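Local coordinates for protein lysyl oxidase (PDB 1W7C) that probably oxidises primary amines, including peptidyl lysine, to aldehydes as a copper- and topaquinone-dependent amine oxidase, at residues E44-I58 with T383-R395. Numbering follows the deposited sequence.
With NAG (2-acetamido-2-deoxy-beta-D-glucopyranose), chain T.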
# COMPACT_ATOMS: atom_id res chain seq x y z
N GLU A 44 -9.63 16.09 46.02
CA GLU A 44 -9.42 14.80 45.33
C GLU A 44 -10.57 14.57 44.37
O GLU A 44 -11.72 14.85 44.68
CB GLU A 44 -9.38 13.65 46.35
CG GLU A 44 -8.18 13.68 47.27
CD GLU A 44 -8.36 12.75 48.47
OE1 GLU A 44 -8.88 13.21 49.51
OE2 GLU A 44 -8.00 11.56 48.35
N VAL A 45 -10.25 14.02 43.20
CA VAL A 45 -11.21 13.83 42.14
C VAL A 45 -12.39 12.99 42.61
O VAL A 45 -13.54 13.24 42.22
CB VAL A 45 -10.52 13.22 40.92
CG1 VAL A 45 -11.56 12.83 39.87
CG2 VAL A 45 -9.46 14.23 40.33
N THR A 46 -12.12 12.01 43.47
CA THR A 46 -13.19 11.15 44.00
C THR A 46 -14.19 11.87 44.93
O THR A 46 -15.25 11.33 45.22
CB THR A 46 -12.60 9.90 44.72
OG1 THR A 46 -11.57 10.27 45.65
CG2 THR A 46 -11.92 8.96 43.72
N LYS A 47 -13.86 13.09 45.36
CA LYS A 47 -14.74 13.89 46.21
C LYS A 47 -15.22 15.18 45.54
O LYS A 47 -15.91 15.98 46.15
CB LYS A 47 -13.99 14.23 47.51
CG LYS A 47 -13.56 13.00 48.32
CD LYS A 47 -12.72 13.37 49.52
CE LYS A 47 -12.26 12.13 50.32
NZ LYS A 47 -11.25 12.49 51.35
N ALA A 48 -14.87 15.34 44.27
CA ALA A 48 -15.05 16.58 43.55
C ALA A 48 -16.40 16.66 42.84
O ALA A 48 -17.01 15.65 42.48
CB ALA A 48 -13.91 16.76 42.53
N ASP A 49 -16.87 17.89 42.66
CA ASP A 49 -18.02 18.19 41.82
C ASP A 49 -17.73 19.46 41.01
O ASP A 49 -16.60 19.93 41.00
CB ASP A 49 -19.32 18.26 42.66
CG ASP A 49 -19.35 19.40 43.65
OD1 ASP A 49 -18.66 20.43 43.48
OD2 ASP A 49 -20.10 19.37 44.63
N PHE A 50 -18.73 19.99 40.32
CA PHE A 50 -18.53 21.14 39.43
C PHE A 50 -18.15 22.43 40.16
O PHE A 50 -17.83 23.44 39.52
CB PHE A 50 -19.81 21.42 38.62
CG PHE A 50 -20.23 20.33 37.65
CD1 PHE A 50 -21.58 20.13 37.41
CD2 PHE A 50 -19.32 19.56 36.93
CE1 PHE A 50 -22.03 19.17 36.50
CE2 PHE A 50 -19.75 18.59 36.02
CZ PHE A 50 -21.11 18.42 35.79
N PHE A 51 -18.20 22.42 41.50
CA PHE A 51 -17.91 23.61 42.28
C PHE A 51 -16.59 23.48 43.05
O PHE A 51 -16.17 24.40 43.75
CB PHE A 51 -19.08 23.90 43.22
CG PHE A 51 -20.36 24.17 42.48
CD1 PHE A 51 -21.26 23.13 42.26
CD2 PHE A 51 -20.62 25.42 41.92
CE1 PHE A 51 -22.43 23.35 41.56
CE2 PHE A 51 -21.78 25.64 41.19
CZ PHE A 51 -22.69 24.61 41.01
N SER A 52 -15.94 22.31 42.89
CA SER A 52 -14.61 22.07 43.43
C SER A 52 -13.53 22.56 42.48
O SER A 52 -13.80 22.89 41.33
CB SER A 52 -14.36 20.57 43.62
OG SER A 52 -15.40 19.88 44.26
N ASN A 53 -12.30 22.56 42.97
CA ASN A 53 -11.12 22.61 42.11
C ASN A 53 -10.45 21.27 42.16
O ASN A 53 -10.35 20.68 43.24
CB ASN A 53 -10.09 23.65 42.57
CG ASN A 53 -10.70 24.98 42.91
OD1 ASN A 53 -11.57 25.49 42.21
ND2 ASN A 53 -10.20 25.60 43.99
N TYR A 54 -9.96 20.78 41.03
CA TYR A 54 -9.24 19.52 41.01
C TYR A 54 -8.29 19.44 39.84
O TYR A 54 -8.47 20.10 38.84
CB TYR A 54 -10.19 18.33 40.99
CG TYR A 54 -11.22 18.34 39.89
CD1 TYR A 54 -10.97 17.76 38.66
CD2 TYR A 54 -12.47 18.90 40.09
CE1 TYR A 54 -11.93 17.75 37.66
CE2 TYR A 54 -13.45 18.92 39.09
CZ TYR A 54 -13.18 18.33 37.89
OH TYR A 54 -14.16 18.36 36.92
N VAL A 55 -7.27 18.62 39.98
CA VAL A 55 -6.26 18.49 38.94
C VAL A 55 -6.62 17.36 37.96
O VAL A 55 -6.90 16.22 38.36
CB VAL A 55 -4.86 18.23 39.57
CG1 VAL A 55 -3.77 18.07 38.50
CG2 VAL A 55 -4.49 19.36 40.52
N LEU A 56 -6.55 17.66 36.67
CA LEU A 56 -6.75 16.62 35.65
C LEU A 56 -5.45 15.99 35.18
O LEU A 56 -5.29 14.78 35.26
CB LEU A 56 -7.51 17.16 34.42
CG LEU A 56 -8.99 17.39 34.51
CD1 LEU A 56 -9.25 18.72 35.19
CD2 LEU A 56 -9.59 17.36 33.10
N TRP A 57 -4.57 16.84 34.65
CA TRP A 57 -3.40 16.41 33.89
C TRP A 57 -2.14 17.14 34.35
O TRP A 57 -2.20 18.31 34.74
CB TRP A 57 -3.62 16.66 32.40
CG TRP A 57 -4.71 15.83 31.83
CD1 TRP A 57 -5.01 14.53 32.14
CD2 TRP A 57 -5.70 16.26 30.89
NE1 TRP A 57 -6.11 14.12 31.42
CE2 TRP A 57 -6.54 15.16 30.64
CE3 TRP A 57 -5.95 17.47 30.22
CZ2 TRP A 57 -7.64 15.23 29.77
CZ3 TRP A 57 -7.04 17.54 29.35
CH2 TRP A 57 -7.86 16.42 29.13
N ILE A 58 -1.02 16.42 34.34
CA ILE A 58 0.31 16.94 34.61
C ILE A 58 1.28 16.22 33.68
O ILE A 58 1.44 15.00 33.80
CB ILE A 58 0.76 16.69 36.06
CG1 ILE A 58 -0.20 17.33 37.06
CG2 ILE A 58 2.17 17.23 36.24
CD1 ILE A 58 0.09 16.98 38.52
N THR A 383 8.16 0.50 28.45
CA THR A 383 7.23 1.01 29.43
C THR A 383 7.17 2.53 29.30
O THR A 383 8.21 3.20 29.19
CB THR A 383 7.75 0.63 30.83
OG1 THR A 383 7.78 -0.79 30.96
CG2 THR A 383 6.80 1.14 31.90
N THR A 384 5.95 3.06 29.35
CA THR A 384 5.70 4.48 29.35
C THR A 384 4.76 4.83 30.50
O THR A 384 4.28 3.95 31.18
CB THR A 384 5.09 4.95 28.02
OG1 THR A 384 3.83 4.28 27.82
CG2 THR A 384 6.00 4.59 26.85
N ASP A 385 4.45 6.11 30.65
CA ASP A 385 3.60 6.52 31.76
C ASP A 385 2.78 7.73 31.42
O ASP A 385 3.08 8.45 30.45
CB ASP A 385 4.45 6.76 33.03
CG ASP A 385 5.66 7.59 32.74
OD1 ASP A 385 5.51 8.79 32.38
OD2 ASP A 385 6.81 7.09 32.85
N THR A 386 1.69 7.90 32.17
CA THR A 386 0.84 9.07 32.10
C THR A 386 0.42 9.43 33.52
O THR A 386 0.59 8.65 34.46
CB THR A 386 -0.43 8.81 31.26
OG1 THR A 386 -1.10 7.68 31.80
CG2 THR A 386 -0.09 8.50 29.79
N PHE A 387 -0.23 10.57 33.65
CA PHE A 387 -0.86 11.00 34.90
C PHE A 387 -2.26 11.51 34.62
O PHE A 387 -2.45 12.37 33.76
CB PHE A 387 -0.04 12.11 35.60
CG PHE A 387 -0.71 12.64 36.84
CD1 PHE A 387 -1.56 13.72 36.79
CD2 PHE A 387 -0.54 11.98 38.05
CE1 PHE A 387 -2.19 14.17 37.95
CE2 PHE A 387 -1.15 12.42 39.19
CZ PHE A 387 -1.99 13.50 39.14
N GLU A 388 -3.25 10.98 35.32
CA GLU A 388 -4.62 11.53 35.22
C GLU A 388 -5.31 11.42 36.56
O GLU A 388 -5.26 10.38 37.19
CB GLU A 388 -5.47 10.82 34.17
CG GLU A 388 -4.84 10.75 32.80
CD GLU A 388 -5.82 10.29 31.75
OE1 GLU A 388 -6.61 11.15 31.23
OE2 GLU A 388 -5.78 9.07 31.42
N TYR A 389 -5.99 12.49 36.97
CA TYR A 389 -6.92 12.44 38.10
C TYR A 389 -6.31 11.74 39.30
O TYR A 389 -6.81 10.70 39.78
CB TYR A 389 -8.19 11.69 37.73
CG TYR A 389 -8.95 12.18 36.53
CD1 TYR A 389 -9.74 13.32 36.59
CD2 TYR A 389 -8.94 11.45 35.36
CE1 TYR A 389 -10.47 13.74 35.49
CE2 TYR A 389 -9.66 11.85 34.26
CZ TYR A 389 -10.42 12.99 34.32
OH TYR A 389 -11.13 13.36 33.22
N ASP A 390 -5.21 12.30 39.75
CA ASP A 390 -4.57 11.92 41.01
C ASP A 390 -3.73 10.63 40.97
O ASP A 390 -3.15 10.28 41.98
CB ASP A 390 -5.62 11.82 42.14
CG ASP A 390 -6.31 13.17 42.44
OD1 ASP A 390 -7.43 13.14 43.01
OD2 ASP A 390 -5.79 14.29 42.17
N GLU A 391 -3.63 9.96 39.82
CA GLU A 391 -2.88 8.72 39.72
C GLU A 391 -1.84 8.72 38.58
O GLU A 391 -2.09 9.19 37.48
CB GLU A 391 -3.84 7.53 39.59
CG GLU A 391 -4.74 7.38 40.82
CD GLU A 391 -5.74 6.27 40.67
OE1 GLU A 391 -6.62 6.40 39.79
OE2 GLU A 391 -5.65 5.27 41.41
N PHE A 392 -0.64 8.25 38.92
CA PHE A 392 0.41 7.98 37.96
C PHE A 392 0.23 6.56 37.45
O PHE A 392 0.15 5.62 38.23
CB PHE A 392 1.77 8.18 38.65
CG PHE A 392 2.98 8.02 37.74
CD1 PHE A 392 3.58 6.78 37.56
CD2 PHE A 392 3.54 9.13 37.12
CE1 PHE A 392 4.73 6.64 36.75
CE2 PHE A 392 4.67 9.00 36.31
CZ PHE A 392 5.27 7.76 36.14
N TYR A 393 0.16 6.42 36.12
CA TYR A 393 -0.07 5.13 35.46
C TYR A 393 1.24 4.68 34.78
O TYR A 393 1.77 5.39 33.91
CB TYR A 393 -1.15 5.26 34.38
CG TYR A 393 -2.56 5.54 34.85
CD1 TYR A 393 -2.92 6.79 35.35
CD2 TYR A 393 -3.55 4.57 34.75
CE1 TYR A 393 -4.21 7.05 35.74
CE2 TYR A 393 -4.84 4.82 35.15
CZ TYR A 393 -5.16 6.07 35.66
OH TYR A 393 -6.44 6.34 36.08
N ASN A 394 1.72 3.51 35.15
CA ASN A 394 2.86 2.90 34.51
C ASN A 394 2.32 1.83 33.57
O ASN A 394 1.64 0.90 34.00
CB ASN A 394 3.72 2.25 35.59
CG ASN A 394 5.19 2.33 35.33
OD1 ASN A 394 5.67 3.16 34.57
ND2 ASN A 394 5.92 1.49 36.04
N ARG A 395 2.68 1.90 32.30
CA ARG A 395 2.17 0.98 31.30
C ARG A 395 3.29 0.18 30.68
O ARG A 395 4.05 0.67 29.87
CB ARG A 395 1.44 1.75 30.20
CG ARG A 395 0.07 2.12 30.53
CD ARG A 395 -0.75 2.69 29.37
NE ARG A 395 -1.96 3.26 29.93
CZ ARG A 395 -1.99 4.39 30.60
NH1 ARG A 395 -0.93 5.18 30.64
NH2 ARG A 395 -3.14 4.80 31.14
C1 NAG T . 7.31 1.35 35.66
C2 NAG T . 7.95 1.49 37.06
C3 NAG T . 9.45 1.21 37.01
C4 NAG T . 9.68 -0.17 36.39
C5 NAG T . 8.93 -0.27 35.05
C6 NAG T . 9.06 -1.68 34.46
C7 NAG T . 7.06 2.93 38.81
C8 NAG T . 7.43 4.13 39.62
N2 NAG T . 7.71 2.79 37.65
O3 NAG T . 10.02 1.22 38.31
O4 NAG T . 11.07 -0.38 36.25
O5 NAG T . 7.56 0.01 35.26
O6 NAG T . 8.32 -2.58 35.26
O7 NAG T . 6.22 2.13 39.22
O HOH W 1 -8.98 11.06 43.44
O HOH W 2 -7.30 16.76 42.30
O HOH W 3 -4.75 14.91 39.81
O HOH W 4 -1.42 14.27 32.19
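Asp390 OD1 accepts hydrogen bonds from the backbone N-H of Val45 at 3.0 Å, almost straight at 172°, and from water 1, which in turn accepts from Thr46 N. Asp390 sits in the type I' turn of the beta hairpin formed by strands 380-388 and 391-405, so the tip of an enzyme-domain hairpin is pinned to the N2 domain. Asp390 OD2 accepts from waters 2 and 3, which carry the grip on to Val55 N and Val55 O. Within the same turn, Tyr389 N donates to Leu56 O at 2.9 Å, and Glu388 CA makes a CA-H...O contact with the same oxygen. Leu56 and Trp57 form a classic beta bulge opposite Val86. Trp57 and Glu388 run side by side, ring and carboxylate planes 29° apart, and Trp57 NE1 donates, close to the indole plane, to the anti side of Glu388 OE1 at 3.0 Å; Arg315 also salt-bridges this oxygen. Phe387 turns its ring away from its own backbone N (chi1 176°), which brings CE1 within 3.7 Å of Ile58 CD1, while helix 26-39 touches both side chains. At the 3-10 segment 45-47, Val45 CG2 meets the edge of the Tyr389 ring in plane, and Val45 CG1 lies 3.8 Å from Tyr389 CD1.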